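Local coordinates for protein phospholethanolamine N-methyltransferase 2 (Haemonchus contortus, PDB 4KRI) that catalyses N-methylation with S-adenosylmethionine as the likely methyl donor in nematode phosphocholine biosynthesis, probably acting on phosphomonomethylethanolamine, the compound bound here, at residues 215-220 and 319-324; 225-230 and 291-296; 236-241 and 271-276; 249-254 and 278-283. One frame throughout, in Å; residues are numbered along the deposited sequence.

Interaction 1: residues 215-220 and 319-324; sequences KRFGPM and GGKVLI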
# COMPACT_ATOMS: atom_id res chain seq x y z
N LYS A 215 18.28 -13.06 3.38
CA LYS A 215 18.94 -14.35 3.53
C LYS A 215 18.52 -15.09 4.80
O LYS A 215 18.65 -16.30 4.88
CB LYS A 215 20.46 -14.17 3.48
CG LYS A 215 20.98 -13.97 2.06
CD LYS A 215 22.48 -13.67 2.03
CE LYS A 215 22.95 -13.36 0.61
NZ LYS A 215 24.40 -12.98 0.57
N ARG A 216 18.00 -14.36 5.77
CA ARG A 216 17.58 -14.99 7.02
C ARG A 216 16.25 -15.74 6.90
O ARG A 216 15.80 -16.38 7.86
CB ARG A 216 17.58 -13.97 8.15
CG ARG A 216 18.96 -13.37 8.33
CD ARG A 216 19.06 -12.51 9.54
NE ARG A 216 18.74 -13.26 10.75
CZ ARG A 216 18.91 -12.77 11.98
NH1 ARG A 216 19.41 -11.55 12.12
NH2 ARG A 216 18.58 -13.48 13.04
N PHE A 217 15.64 -15.68 5.72
CA PHE A 217 14.48 -16.52 5.43
C PHE A 217 14.94 -17.97 5.30
O PHE A 217 14.14 -18.90 5.48
CB PHE A 217 13.82 -16.13 4.11
CG PHE A 217 12.67 -15.16 4.24
CD1 PHE A 217 11.46 -15.57 4.77
CD2 PHE A 217 12.79 -13.86 3.78
CE1 PHE A 217 10.38 -14.69 4.87
CE2 PHE A 217 11.72 -12.97 3.87
CZ PHE A 217 10.51 -13.39 4.41
N GLY A 218 16.22 -18.14 4.99
CA GLY A 218 16.75 -19.45 4.63
C GLY A 218 16.59 -19.67 3.13
O GLY A 218 16.41 -18.71 2.38
N PRO A 219 16.64 -20.93 2.69
CA PRO A 219 16.54 -21.23 1.25
C PRO A 219 15.22 -20.75 0.66
O PRO A 219 14.15 -21.06 1.18
CB PRO A 219 16.60 -22.77 1.21
CG PRO A 219 17.29 -23.16 2.48
CD PRO A 219 16.85 -22.14 3.50
N MET A 220 15.32 -19.97 -0.42
CA MET A 220 14.15 -19.56 -1.18
C MET A 220 14.35 -19.99 -2.63
O MET A 220 15.49 -20.08 -3.10
CB MET A 220 13.94 -18.05 -1.07
CG MET A 220 13.66 -17.60 0.37
SD MET A 220 13.14 -15.87 0.50
CE MET A 220 14.62 -15.11 -0.10
N GLY A 319 3.19 -24.09 6.26
CA GLY A 319 4.63 -24.24 6.10
C GLY A 319 5.33 -22.97 5.65
O GLY A 319 6.56 -22.91 5.59
N GLY A 320 4.55 -21.94 5.33
CA GLY A 320 5.11 -20.66 4.89
C GLY A 320 5.77 -19.89 6.01
O GLY A 320 5.57 -20.18 7.19
N LYS A 321 6.56 -18.88 5.65
CA LYS A 321 7.38 -18.18 6.64
C LYS A 321 7.15 -16.67 6.62
O LYS A 321 7.04 -16.07 5.55
CB LYS A 321 8.86 -18.48 6.42
CG LYS A 321 9.77 -17.76 7.41
CD LYS A 321 11.22 -18.27 7.34
CE LYS A 321 11.44 -19.46 8.25
NZ LYS A 321 12.82 -20.01 8.15
N VAL A 322 7.07 -16.09 7.81
CA VAL A 322 6.97 -14.64 7.97
C VAL A 322 8.29 -14.13 8.55
O VAL A 322 8.89 -14.80 9.38
CB VAL A 322 5.77 -14.25 8.86
CG1 VAL A 322 5.84 -14.95 10.22
CG2 VAL A 322 5.70 -12.72 9.05
N LEU A 323 8.76 -12.99 8.05
CA LEU A 323 9.96 -12.35 8.57
C LEU A 323 9.71 -10.86 8.60
O LEU A 323 9.31 -10.27 7.60
CB LEU A 323 11.18 -12.70 7.71
CG LEU A 323 12.55 -12.35 8.28
CD1 LEU A 323 13.61 -13.28 7.73
CD2 LEU A 323 12.90 -10.90 7.98
N ILE A 324 9.92 -10.25 9.77
CA ILE A 324 9.65 -8.83 9.95
C ILE A 324 10.83 -8.19 10.70
O ILE A 324 11.37 -8.78 11.64
CB ILE A 324 8.36 -8.62 10.80
CG1 ILE A 324 7.15 -9.29 10.13
CG2 ILE A 324 8.08 -7.14 11.05
CD1 ILE A 324 5.90 -9.32 11.00
O HOH W 1 14.29 -18.21 9.00
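The ammonium of Lys321 is gripped by two groups: NZ donates to the carbonyl O of Phe217 (3.2 Å) and to a water that in turn donates to Arg216 O. These bonds tie the turn after helix 206-215 to strand 320-329 of the Rossmann-like methyltransferase domain. The NZ approaches Phe217 O from above the carbonyl plane, 46° out of it. CG of Lys321 lies anti to the backbone N (chi1 179°), the chain bends at chi3, and the side chain slides past that of Phe217 in the opposite direction, CD lying 3.7 Å from Phe217 CD1. A long, flexible lysine suits this place, because its aliphatic part packs on an aromatic while its tip reaches one main-chain carbonyl directly and a second through the water. The buried Phe217 ring packs against strand 320-329. Leu323 CB sits over one face of its ring, 3.8 Å from the centroid and 25° off the normal, a CH-pi contact shifted toward the rim, while Lys321 O lies at the ring edge. Tyr292 adds an edge-to-face partner from the neighbouring strand. Arg216 flanks the contact, its CB near Leu323 CD1 and its guanidinium salt-bridged to Glu368 and Glu370. A type I turn spans Lys215 to Gly218, closed by Gly218 N to Lys215 O at 3.1 Å. Gly218, with positive phi, is the first residue to leave the helical path, at angles where a CB would press on both the preceding carbonyl O and Pro219 CD. Beyond the ring, Leu323 CD1 rests against the backbone, 3.7 Å from Arg216 C.

Interaction 2: residues 225-230 and 291-296; sequences RMLDIG and DYVFSR. With SAH (S-adenosyl-L-homocysteine), chain D.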
# COMPACT_ATOMS: atom_id res chain seq x y z
N ARG A 225 6.13 -17.27 -3.97
CA ARG A 225 5.36 -16.03 -3.89
C ARG A 225 5.58 -15.32 -2.57
O ARG A 225 5.43 -15.92 -1.50
CB ARG A 225 3.87 -16.34 -4.06
CG ARG A 225 3.56 -17.03 -5.41
CD ARG A 225 2.07 -17.03 -5.74
NE ARG A 225 1.52 -15.68 -5.75
CZ ARG A 225 0.65 -15.22 -4.85
NH1 ARG A 225 0.21 -16.02 -3.88
NH2 ARG A 225 0.20 -13.98 -4.93
N MET A 226 5.91 -14.03 -2.65
CA MET A 226 6.15 -13.24 -1.46
C MET A 226 5.21 -12.04 -1.39
O MET A 226 5.00 -11.35 -2.39
CB MET A 226 7.62 -12.76 -1.42
CG MET A 226 7.91 -11.71 -0.35
SD MET A 226 9.66 -11.19 -0.38
CE MET A 226 10.41 -12.59 0.45
N LEU A 227 4.66 -11.81 -0.20
CA LEU A 227 3.90 -10.59 0.07
C LEU A 227 4.80 -9.65 0.85
O LEU A 227 5.32 -10.02 1.91
CB LEU A 227 2.67 -10.91 0.94
CG LEU A 227 1.86 -9.68 1.39
CD1 LEU A 227 1.20 -9.01 0.18
CD2 LEU A 227 0.82 -10.09 2.43
N ASP A 228 4.98 -8.43 0.33
CA ASP A 228 5.78 -7.43 1.06
C ASP A 228 4.84 -6.40 1.63
O ASP A 228 4.17 -5.70 0.89
CB ASP A 228 6.79 -6.77 0.10
CG ASP A 228 7.75 -5.82 0.80
OD1 ASP A 228 7.31 -5.03 1.67
OD2 ASP A 228 8.97 -5.84 0.49
N ILE A 229 4.79 -6.30 2.96
CA ILE A 229 3.89 -5.37 3.62
C ILE A 229 4.65 -4.09 3.94
O ILE A 229 5.65 -4.11 4.66
CB ILE A 229 3.30 -6.00 4.91
CG1 ILE A 229 2.33 -7.13 4.54
CG2 ILE A 229 2.60 -4.94 5.76
CD1 ILE A 229 1.86 -7.98 5.73
N GLY A 230 4.17 -2.96 3.42
CA GLY A 230 4.82 -1.68 3.62
C GLY A 230 6.03 -1.54 2.72
O GLY A 230 7.12 -1.20 3.17
N ASP A 291 4.12 -18.03 -0.06
CA ASP A 291 5.24 -18.75 0.54
C ASP A 291 5.92 -17.95 1.65
O ASP A 291 6.40 -18.52 2.63
CB ASP A 291 6.27 -19.13 -0.53
CG ASP A 291 5.70 -20.10 -1.54
OD1 ASP A 291 5.55 -21.30 -1.18
OD2 ASP A 291 5.39 -19.66 -2.67
N TYR A 292 5.97 -16.62 1.49
CA TYR A 292 6.66 -15.74 2.41
C TYR A 292 5.88 -14.47 2.60
O TYR A 292 5.24 -13.98 1.68
CB TYR A 292 8.05 -15.34 1.85
CG TYR A 292 8.87 -16.53 1.48
CD1 TYR A 292 9.48 -17.30 2.47
CD2 TYR A 292 9.03 -16.91 0.16
CE1 TYR A 292 10.23 -18.42 2.13
CE2 TYR A 292 9.77 -18.03 -0.19
CZ TYR A 292 10.37 -18.77 0.81
OH TYR A 292 11.10 -19.89 0.47
N VAL A 293 5.93 -13.94 3.81
CA VAL A 293 5.45 -12.60 4.06
C VAL A 293 6.62 -11.86 4.68
O VAL A 293 7.23 -12.33 5.65
CB VAL A 293 4.24 -12.59 5.02
CG1 VAL A 293 3.93 -11.16 5.46
CG2 VAL A 293 3.03 -13.20 4.32
N PHE A 294 6.97 -10.73 4.10
CA PHE A 294 8.14 -9.98 4.52
C PHE A 294 7.68 -8.58 4.87
O PHE A 294 6.90 -7.98 4.13
CB PHE A 294 9.10 -9.90 3.33
CG PHE A 294 10.38 -9.16 3.62
CD1 PHE A 294 11.23 -9.57 4.63
CD2 PHE A 294 10.76 -8.06 2.85
CE1 PHE A 294 12.42 -8.90 4.89
CE2 PHE A 294 11.95 -7.38 3.10
CZ PHE A 294 12.79 -7.81 4.11
N SER A 295 8.17 -8.03 5.98
CA SER A 295 7.84 -6.64 6.28
C SER A 295 9.05 -5.97 6.85
O SER A 295 9.55 -6.37 7.90
CB SER A 295 6.67 -6.53 7.24
OG SER A 295 6.36 -5.16 7.44
N ARG A 296 9.55 -4.96 6.15
CA ARG A 296 10.81 -4.34 6.55
C ARG A 296 10.60 -2.93 7.09
O ARG A 296 10.35 -1.99 6.32
CB ARG A 296 11.73 -4.34 5.34
CG ARG A 296 13.09 -3.77 5.59
CD ARG A 296 14.01 -4.73 6.34
NE ARG A 296 14.96 -3.89 7.05
CZ ARG A 296 16.02 -3.34 6.47
NH1 ARG A 296 16.28 -3.62 5.20
NH2 ARG A 296 16.81 -2.53 7.15
N SAH D . 9.87 -1.74 3.27
CA SAH D . 10.35 -0.51 2.58
CB SAH D . 9.58 0.75 3.13
CG SAH D . 9.84 1.16 4.58
SD SAH D . 8.84 2.61 5.07
C SAH D . 11.83 -0.41 2.65
O SAH D . 12.49 -1.31 3.14
OXT SAH D . 12.38 0.47 2.00
C5' SAH D . 7.33 1.99 5.84
C4' SAH D . 6.21 1.86 4.97
O4' SAH D . 5.16 1.15 5.67
C3' SAH D . 5.64 3.19 4.64
O3' SAH D . 5.70 3.36 3.24
C2' SAH D . 4.25 3.15 5.09
O2' SAH D . 3.37 3.82 4.23
C1' SAH D . 3.97 1.68 5.16
N9 SAH D . 2.78 1.35 6.02
C8 SAH D . 2.58 1.72 7.31
N7 SAH D . 1.43 1.16 7.72
C5 SAH D . 0.92 0.42 6.71
C6 SAH D . -0.23 -0.36 6.59
N6 SAH D . -1.13 -0.50 7.63
N1 SAH D . -0.45 -0.98 5.41
C2 SAH D . 0.40 -0.86 4.38
N3 SAH D . 1.52 -0.12 4.48
C4 SAH D . 1.80 0.54 5.62
O HOH W 2 8.19 -3.99 3.83
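Strands 225-229 and 292-296 pair in parallel inside the methyltransferase sheet, Met226 beside Tyr292, Leu227 beside Val293 and Asp228 beside Phe294. The ladder runs from Tyr292 N to Arg225 O, through Leu227 N to Tyr292 O and Phe294 N to Leu227 O (2.8 Å), to Ile229 N and Phe294 O. At its start Asp291 OD2 takes the N-H of Arg225 on its anti lone pair (2.8 Å, 174°), while OD1 bridges to Lys317. On the Met226 face, CE lies 3.9 Å from Tyr292 CB and SD meets the Phe294 ring obliquely, 5.4 Å from its centroid, a Met-aromatic contact. Asp228 OD2 lies in the plane of that ring, 3.7 Å from CD2. On the other face Ile229 CD1 packs against Val293 CG1. As in other Rossmann-like methyltransferases, the cofactor site opens at the carboxyl ends of these strands. There the amino nitrogen of S-adenosylhomocysteine donates to Gly230 O (2.8 Å) and Arg296 O (3.1 Å), two carbonyls well suited to an ammonium group. Gly230 has positive phi, and a CB on it would clash with the ribose O4'. A water accepts from Arg296 N at 2.9 Å and lies close to Asp228 OD1 and Ile229 O.

Interaction 3: residues 236-241 and 271-276; sequences GARQAA and ARVTYA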
# COMPACT_ATOMS: atom_id res chain seq x y z
N GLY A 236 13.09 -3.06 -1.83
CA GLY A 236 13.12 -4.40 -1.27
C GLY A 236 12.41 -5.42 -2.13
O GLY A 236 12.92 -6.53 -2.34
N ALA A 237 11.22 -5.07 -2.62
CA ALA A 237 10.49 -5.99 -3.48
C ALA A 237 11.26 -6.26 -4.76
O ALA A 237 11.35 -7.41 -5.23
CB ALA A 237 9.10 -5.45 -3.81
N ARG A 238 11.80 -5.20 -5.35
CA ARG A 238 12.54 -5.32 -6.59
C ARG A 238 13.79 -6.18 -6.39
O ARG A 238 14.18 -6.94 -7.29
CB ARG A 238 12.89 -3.93 -7.14
CG ARG A 238 11.66 -3.14 -7.62
CD ARG A 238 11.09 -3.73 -8.90
NE ARG A 238 12.10 -3.68 -9.96
CZ ARG A 238 12.42 -2.58 -10.63
NH1 ARG A 238 11.81 -1.43 -10.38
NH2 ARG A 238 13.37 -2.62 -11.56
N GLN A 239 14.41 -6.06 -5.22
CA GLN A 239 15.59 -6.85 -4.88
C GLN A 239 15.28 -8.33 -4.65
O GLN A 239 16.03 -9.21 -5.08
CB GLN A 239 16.24 -6.28 -3.63
CG GLN A 239 17.49 -7.02 -3.20
CD GLN A 239 18.05 -6.45 -1.91
OE1 GLN A 239 17.30 -6.22 -0.97
NE2 GLN A 239 19.36 -6.23 -1.87
N ALA A 240 14.17 -8.60 -3.96
CA ALA A 240 13.73 -9.98 -3.78
C ALA A 240 13.50 -10.65 -5.13
O ALA A 240 13.88 -11.82 -5.33
CB ALA A 240 12.46 -10.02 -2.92
N ALA A 241 12.91 -9.92 -6.06
CA ALA A 241 12.66 -10.47 -7.38
C ALA A 241 13.98 -10.63 -8.15
O ALA A 241 14.23 -11.68 -8.76
CB ALA A 241 11.69 -9.59 -8.17
N ALA A 271 8.23 -8.32 -14.57
CA ALA A 271 6.90 -8.89 -14.38
C ALA A 271 6.76 -9.72 -13.11
O ALA A 271 5.66 -10.18 -12.80
CB ALA A 271 6.45 -9.69 -15.59
N ARG A 272 7.86 -9.91 -12.38
CA ARG A 272 7.77 -10.61 -11.08
C ARG A 272 7.18 -9.73 -10.00
O ARG A 272 6.79 -10.23 -8.94
CB ARG A 272 9.15 -11.11 -10.64
CG ARG A 272 9.59 -12.30 -11.50
CD ARG A 272 11.07 -12.63 -11.36
NE ARG A 272 11.94 -11.49 -11.67
CZ ARG A 272 13.24 -11.60 -11.92
NH1 ARG A 272 13.81 -12.80 -11.94
NH2 ARG A 272 13.96 -10.52 -12.17
N VAL A 273 7.09 -8.43 -10.26
CA VAL A 273 6.73 -7.49 -9.22
C VAL A 273 5.43 -6.75 -9.52
O VAL A 273 5.28 -6.18 -10.59
CB VAL A 273 7.83 -6.45 -9.03
CG1 VAL A 273 7.41 -5.40 -8.00
CG2 VAL A 273 9.10 -7.14 -8.58
N THR A 274 4.50 -6.77 -8.58
CA THR A 274 3.26 -6.02 -8.73
C THR A 274 3.00 -5.28 -7.40
O THR A 274 3.60 -5.64 -6.39
CB THR A 274 2.07 -6.92 -9.08
OG1 THR A 274 1.92 -7.94 -8.08
CG2 THR A 274 2.27 -7.56 -10.50
N TYR A 275 2.14 -4.27 -7.43
CA TYR A 275 1.92 -3.41 -6.27
C TYR A 275 0.43 -3.10 -6.07
O TYR A 275 -0.35 -3.13 -7.03
CB TYR A 275 2.65 -2.08 -6.46
CG TYR A 275 4.17 -2.17 -6.48
CD1 TYR A 275 4.87 -2.68 -5.41
CD2 TYR A 275 4.89 -1.70 -7.58
CE1 TYR A 275 6.26 -2.74 -5.41
CE2 TYR A 275 6.28 -1.75 -7.59
CZ TYR A 275 6.95 -2.28 -6.52
OH TYR A 275 8.34 -2.31 -6.55
N ALA A 276 0.03 -2.80 -4.83
CA ALA A 276 -1.35 -2.36 -4.55
C ALA A 276 -1.32 -1.33 -3.43
O ALA A 276 -0.51 -1.45 -2.51
CB ALA A 276 -2.25 -3.54 -4.14
O HOH W 3 9.58 -0.61 -8.23
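Helix 236-241 lies over strand 273-276 with axes 9.1 Å apart at closest and running nearly antiparallel, at 155°. Two alanines and an arginine of the helix face Arg272, Val273 and Tyr275. Ala241 points its CB to the strand and meets Val273 CG2 at 3.6 Å, with Arg272 CB close by on the same methyl. Ala237 CB, one turn earlier, approaches the Tyr275 ring obliquely, 4.2 Å from CE1. Alanine lets the helix settle close to the sheet, while Val273 CG2 also lies near Arg238 CD. This is the helix following the first strand of the Rossmann-like domain, packed on one face of the sheet. Arg238 flanks it: chi1 of -68° sets CG anti to the carbonyl carbon, where it lies 3.6 Å from Tyr275 OH; the chain then bends at chi2 and chi3. The two side chains cross at about a right angle. A water links their tips, accepting from Arg238 NH1 at 3.2 Å in the guanidinium plane and hydrogen-bonded to Tyr275 OH at 2.7 Å. The other arm of that guanidinium, NH2, forms a salt bridge with Glu268. At the far end Ala241 O stands over the centre of the Arg272 guanidinium, 3.3 Å from CZ, and so meets its face; NH2 of Arg272 is salt-bridged to Asp270. The contact thus mixes methyl packing with polar groups: a water joins Arg238 to Tyr275, and the Ala241 carbonyl lies over the Arg272 guanidinium, where its partial negative charge probably helps.

Interaction 4: residues 249-254 and 278-283; sequences HGVDLS and CDACEY. With SAH (S-adenosyl-L-homocysteine), chain D.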
# COMPACT_ATOMS: atom_id res chain seq x y z
N HIS A 249 4.48 -9.44 -4.41
CA HIS A 249 3.38 -8.49 -4.43
C HIS A 249 3.58 -7.56 -3.27
O HIS A 249 3.59 -7.98 -2.11
CB HIS A 249 2.02 -9.16 -4.29
CG HIS A 249 0.88 -8.20 -4.38
ND1 HIS A 249 0.68 -7.38 -5.46
CD2 HIS A 249 -0.12 -7.91 -3.51
CE1 HIS A 249 -0.39 -6.63 -5.27
NE2 HIS A 249 -0.90 -6.94 -4.09
N GLY A 250 3.75 -6.28 -3.56
CA GLY A 250 4.01 -5.31 -2.52
C GLY A 250 2.82 -4.43 -2.25
O GLY A 250 2.18 -3.96 -3.20
N VAL A 251 2.53 -4.19 -0.97
CA VAL A 251 1.42 -3.31 -0.62
C VAL A 251 1.91 -2.16 0.24
O VAL A 251 2.86 -2.31 1.02
CB VAL A 251 0.24 -4.08 0.05
CG1 VAL A 251 -0.27 -5.18 -0.88
CG2 VAL A 251 0.64 -4.65 1.41
N ASP A 252 1.29 -1.00 0.08
CA ASP A 252 1.60 0.14 0.93
C ASP A 252 0.38 1.02 1.04
O ASP A 252 -0.40 1.10 0.10
CB ASP A 252 2.76 0.95 0.35
CG ASP A 252 3.49 1.72 1.41
OD1 ASP A 252 4.61 1.31 1.79
OD2 ASP A 252 2.91 2.71 1.92
N LEU A 253 0.22 1.68 2.18
CA LEU A 253 -0.93 2.53 2.37
C LEU A 253 -0.68 3.90 1.76
O LEU A 253 -1.61 4.62 1.40
CB LEU A 253 -1.26 2.65 3.87
CG LEU A 253 -2.56 3.39 4.21
CD1 LEU A 253 -3.71 2.90 3.34
CD2 LEU A 253 -2.89 3.20 5.66
N SER A 254 0.60 4.27 1.65
CA SER A 254 0.93 5.60 1.14
C SER A 254 0.96 5.67 -0.38
O SER A 254 1.76 4.98 -1.02
CB SER A 254 2.28 6.04 1.70
OG SER A 254 2.75 7.19 1.01
N CYS A 278 -3.11 -0.24 -0.28
CA CYS A 278 -4.13 -0.72 0.66
C CYS A 278 -3.55 -0.77 2.05
O CYS A 278 -2.34 -0.66 2.22
CB CYS A 278 -4.66 -2.10 0.28
SG CYS A 278 -3.38 -3.42 0.25
N ASP A 279 -4.43 -0.90 3.03
CA ASP A 279 -4.03 -1.03 4.42
C ASP A 279 -3.93 -2.53 4.69
O ASP A 279 -4.91 -3.25 4.58
CB ASP A 279 -5.09 -0.38 5.32
CG ASP A 279 -4.71 -0.39 6.79
OD1 ASP A 279 -3.94 -1.28 7.21
OD2 ASP A 279 -5.20 0.49 7.53
N ALA A 280 -2.73 -2.99 5.02
CA ALA A 280 -2.47 -4.42 5.15
C ALA A 280 -3.25 -5.07 6.30
O ALA A 280 -3.39 -6.29 6.36
CB ALA A 280 -0.97 -4.68 5.30
N CYS A 281 -3.79 -4.24 7.19
CA CYS A 281 -4.65 -4.73 8.27
C CYS A 281 -6.09 -4.97 7.85
O CYS A 281 -6.85 -5.62 8.57
CB CYS A 281 -4.65 -3.72 9.40
SG CYS A 281 -3.15 -3.81 10.33
N GLU A 282 -6.47 -4.44 6.69
CA GLU A 282 -7.86 -4.50 6.24
C GLU A 282 -8.04 -5.35 4.99
O GLU A 282 -9.05 -6.04 4.84
CB GLU A 282 -8.38 -3.09 5.93
CG GLU A 282 -8.41 -2.13 7.11
CD GLU A 282 -8.89 -0.74 6.71
OE1 GLU A 282 -8.12 0.23 6.89
OE2 GLU A 282 -10.03 -0.62 6.22
N TYR A 283 -7.07 -5.28 4.09
CA TYR A 283 -7.23 -5.81 2.75
C TYR A 283 -7.42 -7.32 2.70
O TYR A 283 -6.86 -8.06 3.50
CB TYR A 283 -6.03 -5.41 1.89
CG TYR A 283 -6.19 -5.75 0.44
CD1 TYR A 283 -6.87 -4.90 -0.41
CD2 TYR A 283 -5.66 -6.92 -0.08
CE1 TYR A 283 -7.01 -5.20 -1.76
CE2 TYR A 283 -5.79 -7.23 -1.42
CZ TYR A 283 -6.47 -6.36 -2.26
OH TYR A 283 -6.61 -6.65 -3.60
N SAH D . 9.87 -1.74 3.27
CA SAH D . 10.35 -0.51 2.58
CB SAH D . 9.58 0.75 3.13
CG SAH D . 9.84 1.16 4.58
SD SAH D . 8.84 2.61 5.07
C SAH D . 11.83 -0.41 2.65
O SAH D . 12.49 -1.31 3.14
OXT SAH D . 12.38 0.47 2.00
C5' SAH D . 7.33 1.99 5.84
C4' SAH D . 6.21 1.86 4.97
O4' SAH D . 5.16 1.15 5.67
C3' SAH D . 5.64 3.19 4.64
O3' SAH D . 5.70 3.36 3.24
C2' SAH D . 4.25 3.15 5.09
O2' SAH D . 3.37 3.82 4.23
C1' SAH D . 3.97 1.68 5.16
N9 SAH D . 2.78 1.35 6.02
C8 SAH D . 2.58 1.72 7.31
N7 SAH D . 1.43 1.16 7.72
C5 SAH D . 0.92 0.42 6.71
C6 SAH D . -0.23 -0.36 6.59
N6 SAH D . -1.13 -0.50 7.63
N1 SAH D . -0.45 -0.98 5.41
C2 SAH D . 0.40 -0.86 4.38
N3 SAH D . 1.52 -0.12 4.48
C4 SAH D . 1.80 0.54 5.62
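Cys278 chi1 (60°) puts SG between its N and carbonyl carbon, and Val251 holds CG1 anti to its carbonyl carbon; SG lies 3.7 Å from Val251 CG1. Leu253 and Asp279 both set CG anti to the backbone N; the two side chains cross, with Leu253 CD2 4.0 Å from Asp279 OD2. One backbone bond joins the segments, Cys278 N to Asp252 O at 3.0 Å, the donor well above the carbonyl plane. In this Rossmann-like methyltransferase, the acidic residue closing strand 247-252 is Asp252, which takes both ribose hydroxyls of S-adenosylhomocysteine: O3' donates to OD1 (2.7 Å) and O2' to OD2 (2.6 Å). Its carboxylate is further fixed by Ser254 N on the anti lone pair of OD2, an Asx turn, and by Gly232 N on OD1. Ser254 in turn caps the following helix through OG and Met257 N. The adenine is read by the 278-283 loop. Adenine N6 donates to Asp279 OD1 (2.9 Å). Adenine N1 accepts an almost straight bond from Ala280 N (3.1 Å, 177°). A second Asx turn, Cys281 N to Asp279 OD1, steadies that oxygen; the small Ala280 leaves CB 3.7 Å from adenine N1.

Overall arrangement
The four contacts follow the Rossmann-like sheet from strand 273-277 through 247-252, 225-229 and 290-296 to 320-329. Interaction 2 is the strand pair; interaction 1 continues it, with Leu323 N and Val293 O probably bonded, and interaction 4 adjoins its other side through Gly230 N and Val251 O. Interaction 3 places a helix on the sheet and shares backbone bonding with interaction 4. All are largely buried, but the chemistry shifts. Interactions 2 and 4 share the cofactor and offer carbonyls, carboxylates and an N-H to it; interaction 3 relies mainly on alanine and valine methyls, with arginines alongside, and interaction 1, whose centre lies about 21 Å from the chain's centre, on a ring and a lysine.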